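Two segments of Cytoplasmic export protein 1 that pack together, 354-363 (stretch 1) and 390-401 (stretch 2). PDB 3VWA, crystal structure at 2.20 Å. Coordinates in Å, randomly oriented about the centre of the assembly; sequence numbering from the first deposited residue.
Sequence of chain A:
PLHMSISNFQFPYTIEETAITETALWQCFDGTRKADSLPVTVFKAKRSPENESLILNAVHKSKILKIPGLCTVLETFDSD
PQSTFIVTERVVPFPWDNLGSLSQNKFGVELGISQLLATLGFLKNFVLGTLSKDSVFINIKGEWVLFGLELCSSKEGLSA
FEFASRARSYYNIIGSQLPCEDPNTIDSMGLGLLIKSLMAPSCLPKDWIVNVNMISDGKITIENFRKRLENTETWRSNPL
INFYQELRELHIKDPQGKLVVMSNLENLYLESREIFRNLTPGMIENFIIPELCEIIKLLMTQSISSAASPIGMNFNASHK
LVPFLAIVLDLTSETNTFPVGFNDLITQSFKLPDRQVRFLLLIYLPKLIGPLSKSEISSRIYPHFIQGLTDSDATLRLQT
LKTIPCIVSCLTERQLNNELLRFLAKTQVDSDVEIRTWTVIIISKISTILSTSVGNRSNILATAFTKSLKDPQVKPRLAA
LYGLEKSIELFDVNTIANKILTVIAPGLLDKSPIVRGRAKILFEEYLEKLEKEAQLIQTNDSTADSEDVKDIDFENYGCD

Stretch 1, residues 354-363: DRQVRFLLLI
Stretch 2, residues 390-401: TDSDATLRLQTL

The guanidinium of R355 reaches past the start of the opposing helix and lies against the loop that precedes it. R355 NH2 stands 2.7 Å from D391 OD1, a salt bridge. Its hydrogen bond is weak, with an N-H...O angle of 121°. D391 OD2 and D393 CB lie over one face of the guanidinium, with R355 NE 3.5 Å from D393 CB. The chain gets there through an unusual shape: chi1 is t (-155°), while chi2 (98°) and chi3 (93°) lie between wells and chi4 is -163°. The CA-to-CB bond points sideways, and the end of the side chain comes nearer.

Both stretches are a short lead-in followed by a helix. Residues 355-363 and 394-401 are helical, and both helices continue later in the chain. They run in nearly the same direction, at 19°, with axes 10.3 Å apart at closest approach. In the register, F359 CA is 6.8 Å from L396 CA, and L362 CA is 7.0 Å from T400 CA. Regular i to i-4 bonds hold each helix, such as F359 N to R355 O at 2.9 Å and T400 N to L396 O at 2.8 Å.

Aspartates cap both helices. D354 (phi/psi -69/124, chi1 t) accepts weakly from V357 N at OD1, 3.5 Å. D393 (-81/121, chi1 t) accepts from L396 N at OD2, 3.0 Å, though the modelled place of that oxygen is less sure. The preceding loop is braced by D391 (-66/156, chi1 t), whose OD2 accepts from D393 N at 3.1 Å.

L396 is the knob of the interface. Its side chain sits among R355, R358, F359 and L362, with chi1 -137° and chi2 -143°, both between wells. L396 CD2 lies over the face of the F359 ring, 4.1 Å from the centroid and 18° off the normal. This is a CH-pi contact, a methyl group against the pi cloud. The same CD2 is 3.6 Å from L362 CD1 and 3.6 Å from R358 CG, so one methyl meets an aromatic ring, an aliphatic branch and the aliphatic part of an arginine. L396 CD1 is 3.9 Å from R355 CD.

F359 has chi1 m (-79°) and chi2 -63°. Its CA-to-CB bond points sideways, but the ring comes nearer. Q399 CG lies at the ring edge, 4.2 Å from F359 CE1.

L362 (chi1 m, chi2 t) points toward stretch 2. Its CD1 packs 3.8 Å from Q399 CB and 3.8 Å from T400 N. Q399 (m, m) starts toward stretch 1, but its end leads away.

A water joins the helices beside this apolar patch. It accepts from R358 NH2 at 2.7 Å and donates to T400 OG1 at 2.8 Å. R358 is folded, with chi1 t and chi2 and chi3 p. T400 (chi1 m) donates from OG1 to L396 O at 2.8 Å, so its hydroxyl serves both bonds.

The contact buries 474 Å², both sides summed.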

ATOM      1  N   ASP A 354      19.457  13.167  -9.696  1.00 47.18           N
ATOM      2  CA  ASP A 354      20.178  11.975  -9.230  1.00 44.85           C
ATOM      3  C   ASP A 354      19.928  10.683 -10.046  1.00 35.90           C
ATOM      4  O   ASP A 354      18.811  10.236 -10.176  1.00 33.35           O
ATOM      5  CB  ASP A 354      19.914  11.692  -7.759  1.00 46.16           C
ATOM      6  CG  ASP A 354      21.024  10.893  -7.148  1.00 49.23           C
ATOM      7  OD1 ASP A 354      20.825   9.730  -6.766  1.00 57.22           O
ATOM      8  OD2 ASP A 354      22.140  11.427  -7.110  1.00 56.43           O
ATOM      9  N   ARG A 355      21.003  10.093 -10.530  1.00 31.87           N
ATOM     10  CA  ARG A 355      21.004   8.905 -11.383  1.00 33.29           C
ATOM     11  C   ARG A 355      20.479   7.672 -10.660  1.00 32.72           C
ATOM     12  O   ARG A 355      19.737   6.885 -11.213  1.00 37.40           O
ATOM     13  CB  ARG A 355      22.457   8.637 -11.748  1.00 38.33           C
ATOM     14  CG  ARG A 355      22.718   7.872 -13.017  1.00 41.06           C
ATOM     15  CD  ARG A 355      23.020   8.919 -14.053  1.00 43.71           C
ATOM     16  NE  ARG A 355      24.432   9.201 -14.176  1.00 39.38           N
ATOM     17  CZ  ARG A 355      24.943  10.284 -14.761  1.00 44.04           C
ATOM     18  NH1 ARG A 355      26.266  10.441 -14.806  1.00 46.59           N
ATOM     19  NH2 ARG A 355      24.153  11.219 -15.290  1.00 43.18           N
ATOM     20  N   GLN A 356      20.892   7.496  -9.414  1.00 31.55           N
ATOM     21  CA  GLN A 356      20.479   6.352  -8.633  1.00 31.08           C
ATOM     22  C   GLN A 356      18.976   6.387  -8.268  1.00 29.01           C
ATOM     23  O   GLN A 356      18.331   5.347  -8.085  1.00 26.48           O
ATOM     24  CB  GLN A 356      21.387   6.282  -7.386  1.00 32.68           C
ATOM     25  CG  GLN A 356      22.845   5.928  -7.738  1.00 34.63           C
ATOM     26  CD  GLN A 356      22.984   4.802  -8.785  1.00 37.15           C
ATOM     27  OE1 GLN A 356      22.389   3.712  -8.662  1.00 44.28           O
ATOM     28  NE2 GLN A 356      23.800   5.057  -9.818  1.00 37.52           N
ATOM     29  N   VAL A 357      18.441   7.596  -8.129  1.00 25.58           N
ATOM     30  CA  VAL A 357      17.031   7.787  -7.988  1.00 27.35           C
ATOM     31  C   VAL A 357      16.295   7.300  -9.250  1.00 28.43           C
ATOM     32  O   VAL A 357      15.344   6.530  -9.170  1.00 27.11           O
ATOM     33  CB  VAL A 357      16.667   9.279  -7.730  1.00 27.49           C
ATOM     34  CG1 VAL A 357      15.176   9.498  -7.866  1.00 25.62           C
ATOM     35  CG2 VAL A 357      17.103   9.714  -6.319  1.00 31.71           C
ATOM     36  N   ARG A 358      16.717   7.826 -10.387  1.00 29.57           N
ATOM     37  CA  ARG A 358      16.118   7.531 -11.665  1.00 30.81           C
ATOM     38  C   ARG A 358      16.183   6.006 -11.975  1.00 29.34           C
ATOM     39  O   ARG A 358      15.191   5.446 -12.414  1.00 27.33           O
ATOM     40  CB  ARG A 358      16.793   8.347 -12.771  1.00 27.24           C
ATOM     41  CG  ARG A 358      16.267   8.003 -14.162  1.00 31.00           C
ATOM     42  CD  ARG A 358      14.796   8.376 -14.328  1.00 30.17           C
ATOM     43  NE  ARG A 358      14.589   9.833 -14.293  1.00 30.30           N
ATOM     44  CZ  ARG A 358      14.792  10.679 -15.317  1.00 34.78           C
ATOM     45  NH1 ARG A 358      14.513  11.993 -15.175  1.00 32.18           N
ATOM     46  NH2 ARG A 358      15.232  10.215 -16.495  1.00 28.62           N
ATOM     47  N   PHE A 359      17.305   5.333 -11.714  1.00 28.31           N
ATOM     48  CA  PHE A 359      17.296   3.850 -11.856  1.00 29.69           C
ATOM     49  C   PHE A 359      16.160   3.234 -10.981  1.00 29.68           C
ATOM     50  O   PHE A 359      15.447   2.289 -11.370  1.00 25.40           O
ATOM     51  CB  PHE A 359      18.632   3.262 -11.393  1.00 30.42           C
ATOM     52  CG  PHE A 359      19.768   3.367 -12.405  1.00 32.45           C
ATOM     53  CD1 PHE A 359      19.704   2.710 -13.648  1.00 32.37           C
ATOM     54  CD2 PHE A 359      20.944   4.077 -12.085  1.00 29.19           C
ATOM     55  CE1 PHE A 359      20.782   2.781 -14.546  1.00 30.45           C
ATOM     56  CE2 PHE A 359      21.997   4.173 -12.995  1.00 28.91           C
ATOM     57  CZ  PHE A 359      21.920   3.510 -14.217  1.00 29.48           C
ATOM     58  N   LEU A 360      16.001   3.767  -9.763  1.00 25.52           N
ATOM     59  CA  LEU A 360      14.992   3.188  -8.886  1.00 26.31           C
ATOM     60  C   LEU A 360      13.576   3.378  -9.491  1.00 27.81           C
ATOM     61  O   LEU A 360      12.748   2.432  -9.439  1.00 22.96           O
ATOM     62  CB  LEU A 360      15.077   3.771  -7.479  1.00 23.79           C
ATOM     63  CG  LEU A 360      13.980   3.353  -6.525  1.00 26.14           C
ATOM     64  CD1 LEU A 360      13.817   1.828  -6.235  1.00 21.75           C
ATOM     65  CD2 LEU A 360      14.203   4.156  -5.263  1.00 24.07           C
ATOM     66  N   LEU A 361      13.325   4.583 -10.040  1.00 22.94           N
ATOM     67  CA  LEU A 361      12.033   4.940 -10.586  1.00 26.38           C
ATOM     68  C   LEU A 361      11.744   4.136 -11.858  1.00 26.03           C
ATOM     69  O   LEU A 361      10.607   3.749 -12.130  1.00 27.22           O
ATOM     70  CB  LEU A 361      12.029   6.430 -10.988  1.00 26.48           C
ATOM     71  CG  LEU A 361      12.056   7.485  -9.885  1.00 27.25           C
ATOM     72  CD1 LEU A 361      12.334   8.875 -10.461  1.00 24.28           C
ATOM     73  CD2 LEU A 361      10.735   7.445  -9.124  1.00 23.41           C
ATOM     74  N   LEU A 362      12.786   3.904 -12.653  1.00 26.42           N
ATOM     75  CA  LEU A 362      12.593   3.135 -13.854  1.00 28.08           C
ATOM     76  C   LEU A 362      12.094   1.742 -13.501  1.00 28.22           C
ATOM     77  O   LEU A 362      11.182   1.272 -14.153  1.00 30.49           O
ATOM     78  CB  LEU A 362      13.865   3.101 -14.730  1.00 24.12           C
ATOM     79  CG  LEU A 362      14.329   4.381 -15.384  1.00 24.87           C
ATOM     80  CD1 LEU A 362      15.664   4.123 -16.067  1.00 25.28           C
ATOM     81  CD2 LEU A 362      13.378   4.999 -16.398  1.00 23.87           C
ATOM     82  N   ILE A 363      12.685   1.121 -12.475  1.00 28.09           N
ATOM     83  CA  ILE A 363      12.210  -0.162 -11.913  1.00 30.58           C
ATOM     84  C   ILE A 363      10.749  -0.192 -11.498  1.00 30.76           C
ATOM     85  O   ILE A 363      10.113  -1.214 -11.694  1.00 28.74           O
ATOM     86  CB  ILE A 363      13.083  -0.660 -10.725  1.00 29.58           C
ATOM     87  CG1 ILE A 363      14.439  -1.109 -11.245  1.00 29.90           C
ATOM     88  CG2 ILE A 363      12.456  -1.825  -9.989  1.00 29.20           C
ATOM     89  CD1 ILE A 363      15.602  -0.841 -10.311  1.00 31.88           C
ATOM     90  N   THR A 390      19.436  10.644 -23.098  1.00 36.73           N
ATOM     91  CA  THR A 390      20.511  11.535 -23.485  1.00 41.39           C
ATOM     92  C   THR A 390      21.509  11.748 -22.358  1.00 43.16           C
ATOM     93  O   THR A 390      22.431  12.535 -22.505  1.00 50.16           O
ATOM     94  CB  THR A 390      19.977  12.896 -23.997  1.00 43.62           C
ATOM     95  OG1 THR A 390      19.347  13.601 -22.922  1.00 48.27           O
ATOM     96  CG2 THR A 390      18.980  12.710 -25.142  1.00 39.76           C
ATOM     97  N   ASP A 391      21.323  11.046 -21.242  1.00 44.76           N
ATOM     98  CA  ASP A 391      22.228  11.082 -20.085  1.00 39.38           C
ATOM     99  C   ASP A 391      23.590  10.481 -20.468  1.00 39.81           C
ATOM    100  O   ASP A 391      23.667   9.667 -21.381  1.00 35.61           O
ATOM    101  CB  ASP A 391      21.595  10.284 -18.939  1.00 41.69           C
ATOM    102  CG  ASP A 391      22.324  10.459 -17.593  1.00 41.76           C
ATOM    103  OD1 ASP A 391      22.035  11.419 -16.877  1.00 47.50           O
ATOM    104  OD2 ASP A 391      23.155   9.613 -17.232  1.00 44.05           O
ATOM    105  N   SER A 392      24.659  10.865 -19.745  1.00 40.47           N
ATOM    106  CA  SER A 392      26.012  10.485 -20.100  1.00 37.49           C
ATOM    107  C   SER A 392      26.331   9.079 -19.707  1.00 38.13           C
ATOM    108  O   SER A 392      27.227   8.479 -20.279  1.00 34.54           O
ATOM    109  CB  SER A 392      27.057  11.456 -19.491  1.00 41.42           C
ATOM    110  OG  SER A 392      27.159  11.322 -18.073  1.00 43.12           O
ATOM    111  N   ASP A 393      25.630   8.556 -18.707  1.00 42.00           N
ATOM    112  CA  ASP A 393      25.851   7.176 -18.254  1.00 37.32           C
ATOM    113  C   ASP A 393      25.079   6.237 -19.216  1.00 38.73           C
ATOM    114  O   ASP A 393      23.859   6.354 -19.383  1.00 40.44           O
ATOM    115  CB  ASP A 393      25.348   7.050 -16.809  1.00 36.12           C
ATOM    116  CG  ASP A 393      25.635   5.696 -16.205  1.00 39.81           C
ATOM    117  OD1 ASP A 393      26.659   5.504 -15.483  1.00 54.92           O
ATOM    118  OD2 ASP A 393      24.884   4.771 -16.479  1.00 36.00           O
ATOM    119  N   ALA A 394      25.794   5.329 -19.876  1.00 38.75           N
ATOM    120  CA  ALA A 394      25.214   4.476 -20.906  1.00 32.99           C
ATOM    121  C   ALA A 394      24.210   3.519 -20.303  1.00 35.37           C
ATOM    122  O   ALA A 394      23.225   3.106 -20.955  1.00 37.60           O
ATOM    123  CB  ALA A 394      26.305   3.710 -21.635  1.00 29.86           C
ATOM    124  N   THR A 395      24.410   3.195 -19.036  1.00 35.76           N
ATOM    125  CA  THR A 395      23.481   2.269 -18.360  1.00 33.04           C
ATOM    126  C   THR A 395      22.129   2.955 -18.050  1.00 29.70           C
ATOM    127  O   THR A 395      21.039   2.305 -18.148  1.00 24.79           O
ATOM    128  CB  THR A 395      24.138   1.590 -17.138  1.00 31.50           C
ATOM    129  OG1 THR A 395      24.654   2.616 -16.294  1.00 40.87           O
ATOM    130  CG2 THR A 395      25.314   0.779 -17.571  1.00 27.59           C
ATOM    131  N   LEU A 396      22.155   4.255 -17.723  1.00 30.62           N
ATOM    132  CA  LEU A 396      20.868   4.952 -17.570  1.00 29.85           C
ATOM    133  C   LEU A 396      20.168   5.049 -18.943  1.00 29.68           C
ATOM    134  O   LEU A 396      18.949   4.816 -19.049  1.00 31.24           O
ATOM    135  CB  LEU A 396      21.003   6.342 -16.950  1.00 31.18           C
ATOM    136  CG  LEU A 396      20.006   6.778 -15.864  1.00 37.42           C
ATOM    137  CD1 LEU A 396      19.636   8.247 -15.956  1.00 41.09           C
ATOM    138  CD2 LEU A 396      18.747   5.924 -15.799  1.00 40.44           C
ATOM    139  N   ARG A 397      20.927   5.382 -19.986  1.00 27.87           N
ATOM    140  CA  ARG A 397      20.341   5.416 -21.354  1.00 28.38           C
ATOM    141  C   ARG A 397      19.758   4.082 -21.765  1.00 25.69           C
ATOM    142  O   ARG A 397      18.602   4.036 -22.197  1.00 27.51           O
ATOM    143  CB  ARG A 397      21.360   5.843 -22.399  1.00 29.86           C
ATOM    144  CG  ARG A 397      22.070   7.112 -22.031  1.00 29.49           C
ATOM    145  CD  ARG A 397      22.670   7.773 -23.260  1.00 28.39           C
ATOM    146  NE  ARG A 397      23.659   6.963 -23.987  1.00 25.29           N
ATOM    147  CZ  ARG A 397      24.960   6.896 -23.669  1.00 30.97           C
ATOM    148  NH1 ARG A 397      25.444   7.536 -22.596  1.00 30.35           N
ATOM    149  NH2 ARG A 397      25.801   6.187 -24.399  1.00 27.72           N
ATOM    150  N   LEU A 398      20.522   3.000 -21.618  1.00 25.08           N
ATOM    151  CA  LEU A 398      19.989   1.657 -21.908  1.00 26.46           C
ATOM    152  C   LEU A 398      18.735   1.353 -21.089  1.00 26.60           C
ATOM    153  O   LEU A 398      17.723   0.979 -21.626  1.00 25.55           O
ATOM    154  CB  LEU A 398      21.020   0.552 -21.664  1.00 25.89           C
ATOM    155  CG  LEU A 398      20.609  -0.900 -22.035  1.00 26.23           C
ATOM    156  CD1 LEU A 398      20.315  -1.040 -23.515  1.00 23.49           C
ATOM    157  CD2 LEU A 398      21.680  -1.931 -21.596  1.00 24.81           C
ATOM    158  N   GLN A 399      18.781   1.535 -19.778  1.00 31.46           N
ATOM    159  CA  GLN A 399      17.565   1.221 -19.031  1.00 28.52           C
ATOM    160  C   GLN A 399      16.388   2.086 -19.431  1.00 26.77           C
ATOM    161  O   GLN A 399      15.260   1.583 -19.447  1.00 27.11           O
ATOM    162  CB  GLN A 399      17.745   1.236 -17.520  1.00 28.80           C
ATOM    163  CG  GLN A 399      18.696   0.162 -17.015  1.00 34.23           C
ATOM    164  CD  GLN A 399      18.278  -1.239 -17.436  1.00 35.21           C
ATOM    165  OE1 GLN A 399      18.914  -1.817 -18.267  1.00 36.11           O
ATOM    166  NE2 GLN A 399      17.201  -1.774 -16.856  1.00 33.29           N
ATOM    167  N   THR A 400      16.609   3.380 -19.690  1.00 26.07           N
ATOM    168  CA  THR A 400      15.492   4.211 -20.125  1.00 25.41           C
ATOM    169  C   THR A 400      14.954   3.541 -21.398  1.00 27.94           C
ATOM    170  O   THR A 400      13.777   3.302 -21.525  1.00 34.65           O
ATOM    171  CB  THR A 400      15.913   5.669 -20.401  1.00 24.07           C
ATOM    172  OG1 THR A 400      16.598   6.231 -19.262  1.00 23.56           O
ATOM    173  CG2 THR A 400      14.720   6.525 -20.702  1.00 23.47           C
ATOM    174  N   LEU A 401      15.848   3.208 -22.317  1.00 30.57           N
ATOM    175  CA  LEU A 401      15.466   2.613 -23.568  1.00 30.42           C
ATOM    176  C   LEU A 401      14.583   1.393 -23.400  1.00 28.87           C
ATOM    177  O   LEU A 401      13.492   1.337 -23.971  1.00 29.09           O
ATOM    178  CB  LEU A 401      16.685   2.333 -24.429  1.00 28.48           C
ATOM    179  CG  LEU A 401      16.471   1.543 -25.732  1.00 29.87           C
ATOM    180  CD1 LEU A 401      15.510   2.232 -26.725  1.00 28.04           C
ATOM    181  CD2 LEU A 401      17.859   1.378 -26.324  1.00 27.86           C
TER
HETATM  182  O   HOH W   1      14.902   7.787 -17.613  1.00 21.66           O